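Local coordinates for protein cyclic nucleotide-gated potassium channel mll3241 (Mesorhizobium loti, PDB 4MUV) that conducts potassium across the membrane as a homotetramer activated by cAMP, here represented by its cytoplasmic cyclic nucleotide-binding domain with cyclic GMP bound, at residues A[80-85]-A[125-130]; A[57-62]-A[86-91]; A[31-36]-A[114-119]; A[47-52]-A[104-109]. The protein carries 3 engineered substitutions. All coordinates share one frame; numbering follows the deposited sequence.

Interaction 1: residues A[80-85]-A[125-130]; sequences GAFFGE and AEIFRK. With PCG (cyclic guanosine monophosphate), chain C.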
# COMPACT_ATOMS: atom_id res chain seq x y z
N GLY A 80 -9.72 -1.02 0.45
CA GLY A 80 -9.42 -2.41 0.70
C GLY A 80 -8.30 -2.92 -0.18
O GLY A 80 -7.71 -3.94 0.11
N ALA A 81 -8.03 -2.22 -1.28
CA ALA A 81 -6.97 -2.62 -2.20
C ALA A 81 -5.63 -2.10 -1.73
O ALA A 81 -5.57 -1.24 -0.85
CB ALA A 81 -7.29 -2.11 -3.61
N PHE A 82 -4.57 -2.57 -2.37
CA PHE A 82 -3.22 -2.11 -2.02
C PHE A 82 -2.35 -2.10 -3.27
O PHE A 82 -2.64 -2.78 -4.26
CB PHE A 82 -2.58 -2.93 -0.89
CG PHE A 82 -2.52 -4.40 -1.18
CD1 PHE A 82 -1.55 -4.93 -2.02
CD2 PHE A 82 -3.42 -5.27 -0.59
CE1 PHE A 82 -1.48 -6.28 -2.28
CE2 PHE A 82 -3.37 -6.63 -0.86
CZ PHE A 82 -2.38 -7.13 -1.71
N PHE A 83 -1.32 -1.28 -3.23
CA PHE A 83 -0.36 -1.18 -4.33
C PHE A 83 1.01 -0.77 -3.80
O PHE A 83 1.13 -0.21 -2.71
CB PHE A 83 -0.89 -0.20 -5.38
CG PHE A 83 -1.01 1.22 -4.92
CD1 PHE A 83 -2.17 1.67 -4.32
CD2 PHE A 83 0.02 2.11 -5.10
CE1 PHE A 83 -2.27 2.98 -3.88
CE2 PHE A 83 -0.08 3.42 -4.67
CZ PHE A 83 -1.22 3.86 -4.07
N GLY A 84 2.03 -1.04 -4.61
CA GLY A 84 3.41 -0.73 -4.25
C GLY A 84 4.18 -1.90 -3.68
O GLY A 84 5.38 -1.78 -3.41
N GLU A 85 3.50 -3.04 -3.52
CA GLU A 85 4.17 -4.23 -3.00
C GLU A 85 5.20 -4.80 -3.96
O GLU A 85 6.17 -5.39 -3.53
CB GLU A 85 3.15 -5.34 -2.65
CG GLU A 85 2.47 -6.06 -3.83
CD GLU A 85 1.52 -5.15 -4.61
OE1 GLU A 85 0.97 -4.19 -4.02
OE2 GLU A 85 1.35 -5.37 -5.83
N ALA A 125 2.44 -12.65 3.59
CA ALA A 125 3.57 -12.63 2.67
C ALA A 125 3.19 -13.31 1.37
O ALA A 125 3.54 -12.84 0.28
CB ALA A 125 4.75 -13.32 3.27
N GLU A 126 2.47 -14.43 1.46
CA GLU A 126 2.04 -15.17 0.28
C GLU A 126 1.01 -14.40 -0.54
O GLU A 126 1.04 -14.44 -1.77
CB GLU A 126 1.49 -16.54 0.67
CG GLU A 126 1.19 -17.47 -0.51
CD GLU A 126 2.45 -17.99 -1.20
OE1 GLU A 126 3.55 -17.45 -0.95
OE2 GLU A 126 2.34 -18.94 -2.00
N ILE A 127 0.09 -13.71 0.15
CA ILE A 127 -0.87 -12.87 -0.57
C ILE A 127 -0.13 -11.80 -1.37
O ILE A 127 -0.47 -11.56 -2.54
CB ILE A 127 -1.90 -12.24 0.36
CG1 ILE A 127 -2.86 -13.34 0.83
CG2 ILE A 127 -2.68 -11.11 -0.32
CD1 ILE A 127 -3.65 -12.98 2.07
N PHE A 128 0.87 -11.16 -0.79
CA PHE A 128 1.63 -10.14 -1.54
C PHE A 128 2.35 -10.78 -2.73
O PHE A 128 2.36 -10.23 -3.84
CB PHE A 128 2.65 -9.44 -0.63
CG PHE A 128 2.05 -8.49 0.38
CD1 PHE A 128 1.02 -7.65 0.06
CD2 PHE A 128 2.54 -8.47 1.67
CE1 PHE A 128 0.52 -6.78 1.00
CE2 PHE A 128 2.06 -7.60 2.60
CZ PHE A 128 1.04 -6.75 2.27
N ARG A 129 2.97 -11.93 -2.50
CA ARG A 129 3.75 -12.59 -3.55
C ARG A 129 2.82 -12.96 -4.71
O ARG A 129 3.15 -12.74 -5.89
CB ARG A 129 4.47 -13.84 -3.00
CG ARG A 129 5.46 -14.48 -4.01
CD ARG A 129 6.06 -15.79 -3.50
NE ARG A 129 5.06 -16.84 -3.39
CZ ARG A 129 4.58 -17.55 -4.41
NH1 ARG A 129 5.02 -17.34 -5.64
NH2 ARG A 129 3.65 -18.47 -4.19
N LYS A 130 1.65 -13.52 -4.40
CA LYS A 130 0.70 -13.90 -5.45
C LYS A 130 0.08 -12.71 -6.15
O LYS A 130 -0.16 -12.75 -7.35
CB LYS A 130 -0.37 -14.83 -4.90
CG LYS A 130 0.17 -16.21 -4.58
CD LYS A 130 -0.91 -17.11 -4.03
CE LYS A 130 -0.34 -18.46 -3.67
NZ LYS A 130 -1.31 -19.33 -2.95
PA PCG C . 4.97 -1.33 -7.86
O1A PCG C . 5.85 -1.24 -6.63
O2A PCG C . 5.61 -1.90 -9.08
O5' PCG C . 4.43 0.08 -8.18
C5' PCG C . 3.37 0.22 -9.01
C4' PCG C . 2.22 -0.64 -8.46
O4' PCG C . 0.92 -0.63 -9.16
C3' PCG C . 2.61 -1.96 -8.43
O3' PCG C . 3.70 -2.20 -7.48
C2' PCG C . 1.25 -2.69 -8.07
O2' PCG C . 1.14 -2.79 -6.65
C1' PCG C . 0.25 -1.87 -8.61
N9 PCG C . -0.56 -2.43 -9.65
C8 PCG C . -1.91 -2.66 -9.61
N7 PCG C . -2.33 -3.30 -10.70
C5 PCG C . -1.21 -3.47 -11.47
C6 PCG C . -1.02 -4.10 -12.75
O6 PCG C . -1.92 -4.62 -13.46
N1 PCG C . 0.28 -4.08 -13.20
C2 PCG C . 1.35 -3.57 -12.49
N2 PCG C . 2.58 -3.62 -13.02
N3 PCG C . 1.21 -2.96 -11.26
C4 PCG C . -0.13 -2.96 -10.80
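Phe128 of helix 122-139 turns the edge of its ring toward the face of Phe82 on strand 82-83, a T-shaped stack with centroids 5.2 Å apart and planes at 84°. Phe128 CD1 lies 3.7 Å from Phe82 CE1, while Phe128 CE1 sits above the rim of the Phe82 ring. Ile127 adds a methyl, CG2, at the ring's edge, 4.2 Å from Phe82 CZ. With CG between its backbone N and carbonyl carbon (chi1 56°), Phe82 holds its ring out toward the helix. With an alanine here, the edge of Phe128 would probably lose the face it packs on, leaving a gap between strand and helix.

Glu85 brings its CB to 4.1 Å from Phe128 CD1, then bends at chi2, and its OE2 accepts a 2.7 Å hydrogen bond from ribose O2' of the cyclic GMP. Gly84 N donates to that same O2' at 2.8 Å; its positive phi suits glycine, since a side chain would strike the preceding carbonyl. Farther out, Arg135 salt-bridges Glu85 OE2 and donates to Phe82 O, tying both to the helix. Phe83, Gly84 and Glu85 begin the phosphate-binding cassette, covered by helix 122-139 as in cyclic nucleotide-binding domains.

Interaction 2: residues A[57-62]-A[86-91]; sequences DRMFFV and MALISG. With PCG (cyclic guanosine monophosphate), chain C.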
# COMPACT_ATOMS: atom_id res chain seq x y z
N ASP A 57 10.18 2.44 -1.88
CA ASP A 57 10.58 2.25 -0.49
C ASP A 57 9.39 2.15 0.44
O ASP A 57 9.55 2.18 1.65
CB ASP A 57 11.48 3.41 -0.04
CG ASP A 57 10.75 4.74 -0.06
OD1 ASP A 57 9.61 4.78 -0.59
OD2 ASP A 57 11.33 5.76 0.40
N ARG A 58 8.20 2.01 -0.12
CA ARG A 58 6.99 1.86 0.68
C ARG A 58 5.87 1.30 -0.16
O ARG A 58 5.97 1.22 -1.39
CB ARG A 58 6.58 3.22 1.22
CG ARG A 58 6.15 4.17 0.13
CD ARG A 58 6.25 5.62 0.55
NE ARG A 58 7.63 6.01 0.72
CZ ARG A 58 8.03 7.13 1.31
NH1 ARG A 58 7.15 7.99 1.80
NH2 ARG A 58 9.32 7.38 1.41
N MET A 59 4.80 0.87 0.49
CA MET A 59 3.58 0.50 -0.23
C MET A 59 2.40 1.16 0.47
O MET A 59 2.56 1.84 1.49
CB MET A 59 3.39 -1.01 -0.35
CG MET A 59 3.14 -1.70 0.97
SD MET A 59 2.54 -3.39 0.80
CE MET A 59 0.93 -3.09 0.09
N PHE A 60 1.22 1.00 -0.12
CA PHE A 60 0.06 1.80 0.24
C PHE A 60 -1.19 0.94 0.27
O PHE A 60 -1.42 0.11 -0.63
CB PHE A 60 -0.16 2.90 -0.77
CG PHE A 60 1.02 3.80 -0.96
CD1 PHE A 60 1.17 4.94 -0.19
CD2 PHE A 60 1.95 3.54 -1.94
CE1 PHE A 60 2.24 5.79 -0.36
CE2 PHE A 60 3.04 4.39 -2.13
CZ PHE A 60 3.18 5.51 -1.33
N PHE A 61 -2.03 1.15 1.29
CA PHE A 61 -3.35 0.53 1.42
C PHE A 61 -4.37 1.62 1.18
O PHE A 61 -4.37 2.65 1.84
CB PHE A 61 -3.50 -0.09 2.80
CG PHE A 61 -2.50 -1.15 3.05
CD1 PHE A 61 -1.25 -0.84 3.53
CD2 PHE A 61 -2.77 -2.47 2.72
CE1 PHE A 61 -0.31 -1.82 3.71
CE2 PHE A 61 -1.82 -3.45 2.87
CZ PHE A 61 -0.58 -3.12 3.37
N VAL A 62 -5.26 1.39 0.20
CA VAL A 62 -6.31 2.37 -0.09
C VAL A 62 -7.42 2.23 0.93
O VAL A 62 -7.93 1.13 1.16
CB VAL A 62 -6.90 2.18 -1.50
CG1 VAL A 62 -7.95 3.21 -1.80
CG2 VAL A 62 -5.80 2.22 -2.55
N MET A 86 5.04 -4.61 -5.26
CA MET A 86 5.90 -5.31 -6.20
C MET A 86 7.35 -4.87 -6.06
O MET A 86 8.24 -5.71 -6.07
CB MET A 86 5.40 -5.13 -7.63
CG MET A 86 4.09 -5.85 -7.89
SD MET A 86 3.26 -5.40 -9.43
CE MET A 86 4.35 -6.20 -10.59
N ALA A 87 7.59 -3.57 -5.93
CA ALA A 87 8.96 -3.08 -5.80
C ALA A 87 9.59 -3.55 -4.51
O ALA A 87 10.79 -3.80 -4.44
CB ALA A 87 8.99 -1.59 -5.86
N LEU A 88 8.77 -3.67 -3.46
CA LEU A 88 9.29 -4.13 -2.17
C LEU A 88 9.70 -5.60 -2.19
O LEU A 88 10.67 -5.99 -1.54
CB LEU A 88 8.30 -3.87 -1.05
CG LEU A 88 7.84 -2.42 -0.87
CD1 LEU A 88 6.92 -2.29 0.34
CD2 LEU A 88 9.03 -1.50 -0.73
N ILE A 89 8.96 -6.41 -2.95
CA ILE A 89 9.28 -7.83 -3.07
C ILE A 89 10.44 -8.13 -4.00
O ILE A 89 11.25 -8.99 -3.72
CB ILE A 89 8.12 -8.62 -3.65
CG1 ILE A 89 6.94 -8.56 -2.71
CG2 ILE A 89 8.53 -10.12 -3.90
CD1 ILE A 89 5.63 -8.97 -3.35
N SER A 90 10.46 -7.48 -5.16
CA SER A 90 11.47 -7.79 -6.18
C SER A 90 12.76 -6.95 -6.04
O SER A 90 13.80 -7.34 -6.55
CB SER A 90 10.87 -7.59 -7.58
OG SER A 90 10.66 -6.22 -7.82
N GLY A 91 12.70 -5.83 -5.33
CA GLY A 91 13.79 -4.86 -5.27
C GLY A 91 13.95 -4.04 -6.54
O GLY A 91 14.85 -3.22 -6.68
PA PCG C . 4.97 -1.33 -7.86
O1A PCG C . 5.85 -1.24 -6.63
O2A PCG C . 5.61 -1.90 -9.08
O5' PCG C . 4.43 0.08 -8.18
C5' PCG C . 3.37 0.22 -9.01
C4' PCG C . 2.22 -0.64 -8.46
O4' PCG C . 0.92 -0.63 -9.16
C3' PCG C . 2.61 -1.96 -8.43
O3' PCG C . 3.70 -2.20 -7.48
C2' PCG C . 1.25 -2.69 -8.07
O2' PCG C . 1.14 -2.79 -6.65
C1' PCG C . 0.25 -1.87 -8.61
N9 PCG C . -0.56 -2.43 -9.65
C8 PCG C . -1.91 -2.66 -9.61
N7 PCG C . -2.33 -3.30 -10.70
C5 PCG C . -1.21 -3.47 -11.47
C6 PCG C . -1.02 -4.10 -12.75
O6 PCG C . -1.92 -4.62 -13.46
N1 PCG C . 0.28 -4.08 -13.20
C2 PCG C . 1.35 -3.57 -12.49
N2 PCG C . 2.58 -3.62 -13.02
N3 PCG C . 1.21 -2.96 -11.26
C4 PCG C . -0.13 -2.96 -10.80
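Leu88, on the short helix 85-90, lays its forked tip against the backbone at the start of strand 58-64. CG stands anti to the carbonyl carbon (chi1 -57°), so that from CB the side chain heads for the strand. CG passes 4.1 Å from Arg58 O; beyond it the two methyls part. CD1 settles 3.8 Å from Met59 CB, where the two side chains cross at about a right angle, and touches Met59 N as well. CD2 reaches back to Arg58 N at 3.7 Å and to the carbonyl carbon of Asp57. A branched leucine suits this place because its two methyls can cover neighbouring peptides at once. Phe114 of helix 111-120 packs on both Leu88 and Met59.

On the far side of the strand's start, Arg58 grips the Asp57 carboxylate side-on through NE and NH2, one to each oxygen.

The same helix serves the ligand at its first turn. Ala87 N donates to phosphate O1A at 3.0 Å, with an N-H...O angle of 151°, and Met86 runs along the sugar: its CB is 3.4 Å from O3', its SD 3.6 Å from C2', and its CE 4.0 Å from guanine N2. With an alanine in place of Met86, the ribose and the guanine amino group would probably lose their apolar cover on this side. Helix and strand are thus held by van der Waals packing of leucine methyls on peptides and on Met59, at a price: Leu88 helps bury Arg58 N, which has no hydrogen-bonding partner in the model.

Interaction 3: residues A[31-36]-A[114-119]; sequences LVEIVR and FQMLCS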
# COMPACT_ATOMS: atom_id res chain seq x y z
N LEU A 31 -1.27 -6.62 14.42
CA LEU A 31 -2.03 -5.51 13.85
C LEU A 31 -1.67 -4.20 14.54
O LEU A 31 -1.46 -3.19 13.89
CB LEU A 31 -3.52 -5.77 13.99
CG LEU A 31 -4.40 -4.64 13.43
CD1 LEU A 31 -4.19 -4.42 11.95
CD2 LEU A 31 -5.85 -4.96 13.69
N VAL A 32 -1.60 -4.19 15.86
CA VAL A 32 -1.28 -2.95 16.55
C VAL A 32 0.13 -2.47 16.19
O VAL A 32 0.33 -1.28 15.93
CB VAL A 32 -1.51 -3.08 18.06
CG1 VAL A 32 -0.98 -1.86 18.79
CG2 VAL A 32 -2.99 -3.28 18.36
N GLU A 33 1.09 -3.39 16.13
CA GLU A 33 2.45 -3.02 15.78
C GLU A 33 2.47 -2.34 14.41
O GLU A 33 3.13 -1.30 14.21
CB GLU A 33 3.36 -4.25 15.83
CG GLU A 33 4.85 -3.97 15.91
CD GLU A 33 5.52 -3.79 14.56
OE1 GLU A 33 4.92 -4.11 13.51
OE2 GLU A 33 6.69 -3.34 14.55
N ILE A 34 1.77 -2.92 13.44
CA ILE A 34 1.77 -2.40 12.09
C ILE A 34 1.04 -1.06 12.03
O ILE A 34 1.52 -0.14 11.38
CB ILE A 34 1.20 -3.44 11.14
CG1 ILE A 34 2.17 -4.62 11.04
CG2 ILE A 34 0.92 -2.82 9.78
CD1 ILE A 34 3.55 -4.29 10.36
N VAL A 35 -0.07 -0.93 12.73
CA VAL A 35 -0.81 0.32 12.69
C VAL A 35 -0.00 1.50 13.25
O VAL A 35 -0.08 2.60 12.73
CB VAL A 35 -2.19 0.18 13.33
CG1 VAL A 35 -2.91 1.53 13.32
CG2 VAL A 35 -3.01 -0.80 12.54
N ARG A 36 0.81 1.25 14.26
CA ARG A 36 1.69 2.28 14.79
C ARG A 36 2.73 2.73 13.75
O ARG A 36 3.21 3.86 13.80
CB ARG A 36 2.42 1.79 16.04
CG ARG A 36 1.55 1.56 17.23
CD ARG A 36 2.43 1.32 18.45
NE ARG A 36 1.74 0.61 19.53
CZ ARG A 36 0.81 1.15 20.31
NH1 ARG A 36 0.46 2.42 20.15
NH2 ARG A 36 0.23 0.43 21.27
N PHE A 114 7.09 -3.38 6.13
CA PHE A 114 6.63 -4.42 5.21
C PHE A 114 7.42 -5.71 5.43
O PHE A 114 6.83 -6.80 5.43
CB PHE A 114 6.79 -3.92 3.78
CG PHE A 114 6.49 -4.95 2.72
CD1 PHE A 114 5.21 -5.13 2.24
CD2 PHE A 114 7.51 -5.72 2.16
CE1 PHE A 114 4.94 -6.03 1.24
CE2 PHE A 114 7.24 -6.63 1.16
CZ PHE A 114 5.95 -6.79 0.71
N GLN A 115 8.75 -5.61 5.57
CA GLN A 115 9.54 -6.82 5.79
C GLN A 115 9.19 -7.46 7.13
O GLN A 115 9.11 -8.68 7.23
CB GLN A 115 11.04 -6.56 5.69
CG GLN A 115 11.51 -5.90 4.39
CD GLN A 115 11.15 -6.65 3.13
OE1 GLN A 115 10.73 -7.80 3.15
NE2 GLN A 115 11.30 -5.98 2.00
N MET A 116 8.97 -6.64 8.16
CA MET A 116 8.56 -7.20 9.43
C MET A 116 7.22 -7.90 9.31
O MET A 116 7.05 -8.99 9.84
CB MET A 116 8.48 -6.15 10.51
CG MET A 116 7.90 -6.72 11.78
SD MET A 116 8.32 -5.80 13.25
CE MET A 116 10.05 -6.21 13.43
N LEU A 117 6.28 -7.29 8.60
CA LEU A 117 4.98 -7.90 8.40
C LEU A 117 5.10 -9.24 7.69
O LEU A 117 4.49 -10.22 8.09
CB LEU A 117 4.08 -6.95 7.60
CG LEU A 117 2.70 -7.44 7.16
CD1 LEU A 117 1.84 -7.90 8.35
CD2 LEU A 117 1.97 -6.34 6.36
N CYS A 118 5.87 -9.29 6.60
CA CYS A 118 6.03 -10.53 5.86
C CYS A 118 6.73 -11.60 6.69
O CYS A 118 6.39 -12.77 6.58
CB CYS A 118 6.80 -10.28 4.57
SG CYS A 118 5.87 -9.35 3.34
N SER A 119 7.72 -11.22 7.50
CA SER A 119 8.43 -12.18 8.33
C SER A 119 7.54 -12.72 9.45
O SER A 119 7.75 -13.83 9.91
CB SER A 119 9.75 -11.59 8.86
OG SER A 119 9.60 -10.59 9.84
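Met116, which faces Glu33 across the contact, offers its carbonyl O to two serine hydroxyls: Ser119 OG donates at 3.0 Å, tilted 30° from the carbonyl plane, and Ser120 OG forms a second bond. Such bonds let serines near the end of a helix turn back on its own backbone. The contact is helix-to-helix packing: helix 28-37, from the helical part ahead of the beta roll, lies against helix 111-120, which follows directly on the roll's last strand.

Toward the surface, Glu33 and Met116 meet. Met116 extends with CG anti to its backbone N (chi1 173°), and bends only at its last torsion, while Glu33 bends at chi2. In the conformer described, one of two for Met116, SD approaches Glu33 OE2 to 3.2 Å; since the methionine is modelled in two conformers, this close approach is doubtful evidence of any attraction. Long, flexible side chains suit such a border, where they can adjust to each other and to their surroundings.

Deeper in, apolar residues take over. Leu117 is buried and is shared with Phe128 and Ile124 of helix 122-139 and with Phe23 and Leu26, so a single leucine joins several parts of the helical layer. Ile34 approaches it at about a right angle, using the tip of its longer branch rather than CG2: Ile34 CD1 rests 3.9 Å from Leu117 CB.

Interaction 4: residues A[47-52]-A[104-109]; sequences AVICRI and VSLLSL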
# COMPACT_ATOMS: atom_id res chain seq x y z
N ALA A 47 -2.92 13.49 -8.66
CA ALA A 47 -1.52 13.53 -8.28
C ALA A 47 -0.88 12.14 -8.39
O ALA A 47 -1.49 11.12 -8.05
CB ALA A 47 -1.37 14.07 -6.86
N VAL A 48 0.37 12.12 -8.82
CA VAL A 48 1.13 10.88 -8.92
C VAL A 48 1.61 10.46 -7.55
O VAL A 48 2.14 11.26 -6.79
CB VAL A 48 2.31 11.05 -9.91
CG1 VAL A 48 3.24 9.86 -9.86
CG2 VAL A 48 1.77 11.20 -11.32
N ILE A 49 1.38 9.19 -7.24
CA ILE A 49 1.77 8.59 -5.97
C ILE A 49 3.08 7.79 -6.13
O ILE A 49 3.99 7.91 -5.30
CB ILE A 49 0.64 7.71 -5.42
CG1 ILE A 49 -0.62 8.58 -5.20
CG2 ILE A 49 1.09 7.05 -4.16
CD1 ILE A 49 -1.87 7.80 -5.13
N CYS A 50 3.15 6.96 -7.18
CA CYS A 50 4.44 6.44 -7.54
C CYS A 50 4.54 6.38 -9.04
O CYS A 50 3.57 6.38 -9.77
CB CYS A 50 4.68 5.09 -6.90
SG CYS A 50 3.49 3.88 -7.40
N ARG A 51 5.78 6.48 -9.49
CA ARG A 51 6.08 6.65 -10.90
C ARG A 51 6.90 5.48 -11.43
O ARG A 51 7.87 5.07 -10.83
CB ARG A 51 6.84 7.94 -11.14
CG ARG A 51 6.88 8.26 -12.62
CD ARG A 51 7.45 9.58 -12.90
NE ARG A 51 6.70 10.70 -12.34
CZ ARG A 51 5.62 11.26 -12.88
NH1 ARG A 51 5.06 10.77 -13.98
NH2 ARG A 51 5.08 12.31 -12.28
N ILE A 52 6.48 4.97 -12.58
CA ILE A 52 7.20 3.89 -13.24
C ILE A 52 8.68 4.21 -13.33
O ILE A 52 9.08 5.32 -13.66
CB ILE A 52 6.60 3.60 -14.65
CG1 ILE A 52 7.19 2.31 -15.23
CG2 ILE A 52 6.74 4.80 -15.63
CD1 ILE A 52 6.49 1.87 -16.48
N VAL A 104 -7.87 10.66 -2.48
CA VAL A 104 -7.72 9.33 -1.91
C VAL A 104 -7.00 9.36 -0.56
O VAL A 104 -6.07 10.14 -0.37
CB VAL A 104 -7.00 8.40 -2.92
CG1 VAL A 104 -5.55 8.88 -3.19
CG2 VAL A 104 -7.05 6.95 -2.48
N SER A 105 -7.45 8.55 0.40
CA SER A 105 -6.74 8.32 1.66
C SER A 105 -6.07 6.99 1.59
O SER A 105 -6.67 5.97 1.19
CB SER A 105 -7.64 8.35 2.90
OG SER A 105 -8.15 9.64 3.05
N LEU A 106 -4.81 7.01 1.99
CA LEU A 106 -3.92 5.87 1.97
C LEU A 106 -3.32 5.66 3.34
O LEU A 106 -3.08 6.62 4.06
CB LEU A 106 -2.76 6.15 1.01
CG LEU A 106 -3.07 6.58 -0.40
CD1 LEU A 106 -1.82 6.98 -1.17
CD2 LEU A 106 -3.80 5.48 -1.13
N LEU A 107 -3.02 4.41 3.66
CA LEU A 107 -2.12 4.07 4.76
C LEU A 107 -0.81 3.61 4.13
O LEU A 107 -0.77 2.62 3.41
CB LEU A 107 -2.73 2.99 5.67
CG LEU A 107 -4.00 3.41 6.41
CD1 LEU A 107 -4.66 2.22 7.05
CD2 LEU A 107 -3.68 4.44 7.47
N SER A 108 0.26 4.36 4.40
CA SER A 108 1.59 4.09 3.86
C SER A 108 2.39 3.22 4.80
O SER A 108 2.45 3.50 5.99
CB SER A 108 2.33 5.42 3.66
OG SER A 108 3.64 5.23 3.15
N LEU A 109 3.01 2.19 4.25
CA LEU A 109 3.81 1.24 5.00
C LEU A 109 5.22 1.25 4.42
O LEU A 109 5.42 0.90 3.26
CB LEU A 109 3.22 -0.15 4.85
CG LEU A 109 3.91 -1.27 5.62
CD1 LEU A 109 3.71 -1.06 7.11
CD2 LEU A 109 3.37 -2.64 5.20
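The interior of the beta roll, where its two antiparallel sheets face each other, is bridged here by Ile49 from one sheet and by Val104 and Leu106 from the other. Strand 48-50 lies at an outer position of its sheet, whereas strand 104-110 runs inside the second, between 39-43 and 58-64. The backbones stay well apart, with 10.1 Å between the CA atoms of Ile49 and Leu106, and branched side chains span the distance.

Ile49 and Leu106 reach toward each other tip to tip. Ile49 CD1 meets Leu106 CD1 at 4.0 Å, and its other branch, CG2, comes to 4.2 Å from that same methyl. Val104, two residues before Leu106 and therefore on the same face of the strand, adds CG1 at 4.3 Å from Ile49 CD1. Having CG1 anti to its carbonyl carbon (chi1 -60°) lets Ile49 extend the longer branch inward. Between the two apolar residues, Ser105 points the other way, and its OG bonds to Glu64 and Thr42.

The chain turns a corner at Ile49. There Ile49 and Cys50 both stand opposite Val98 in a classic beta bulge, and both make backbone hydrogen bonds to it. Phe60 and Val43 pack on Ile49 and Leu106 as well, completing an apolar core of aliphatic and aromatic groups between sheets, the interior typical of the beta roll in cyclic nucleotide-binding domains.

How the interactions relate
Interactions 1 and 2 hold the nucleotide: both touch cyclic GMP, their centres are 8 Å apart, and the strands 82-83 and 58-64 are joined by backbone bonds, with Phe83 O 2.9 Å from Phe60 N. Interaction 4 lies inside the roll behind this pocket; Phe83 CE2 reaches Ile49 CG2 at 3.8 Å, linking ligand-bearing strand and core. Interaction 3 is farther off, and the Leu117 side chain lies about 14 Å from cyclic GMP, yet Phe114 of its helix connects it inward, packing at 3.4 Å between CE1 and Phe128 CD2 of interaction 1, and at 3.5 Å between CD1 and Met59 SD of interaction 2.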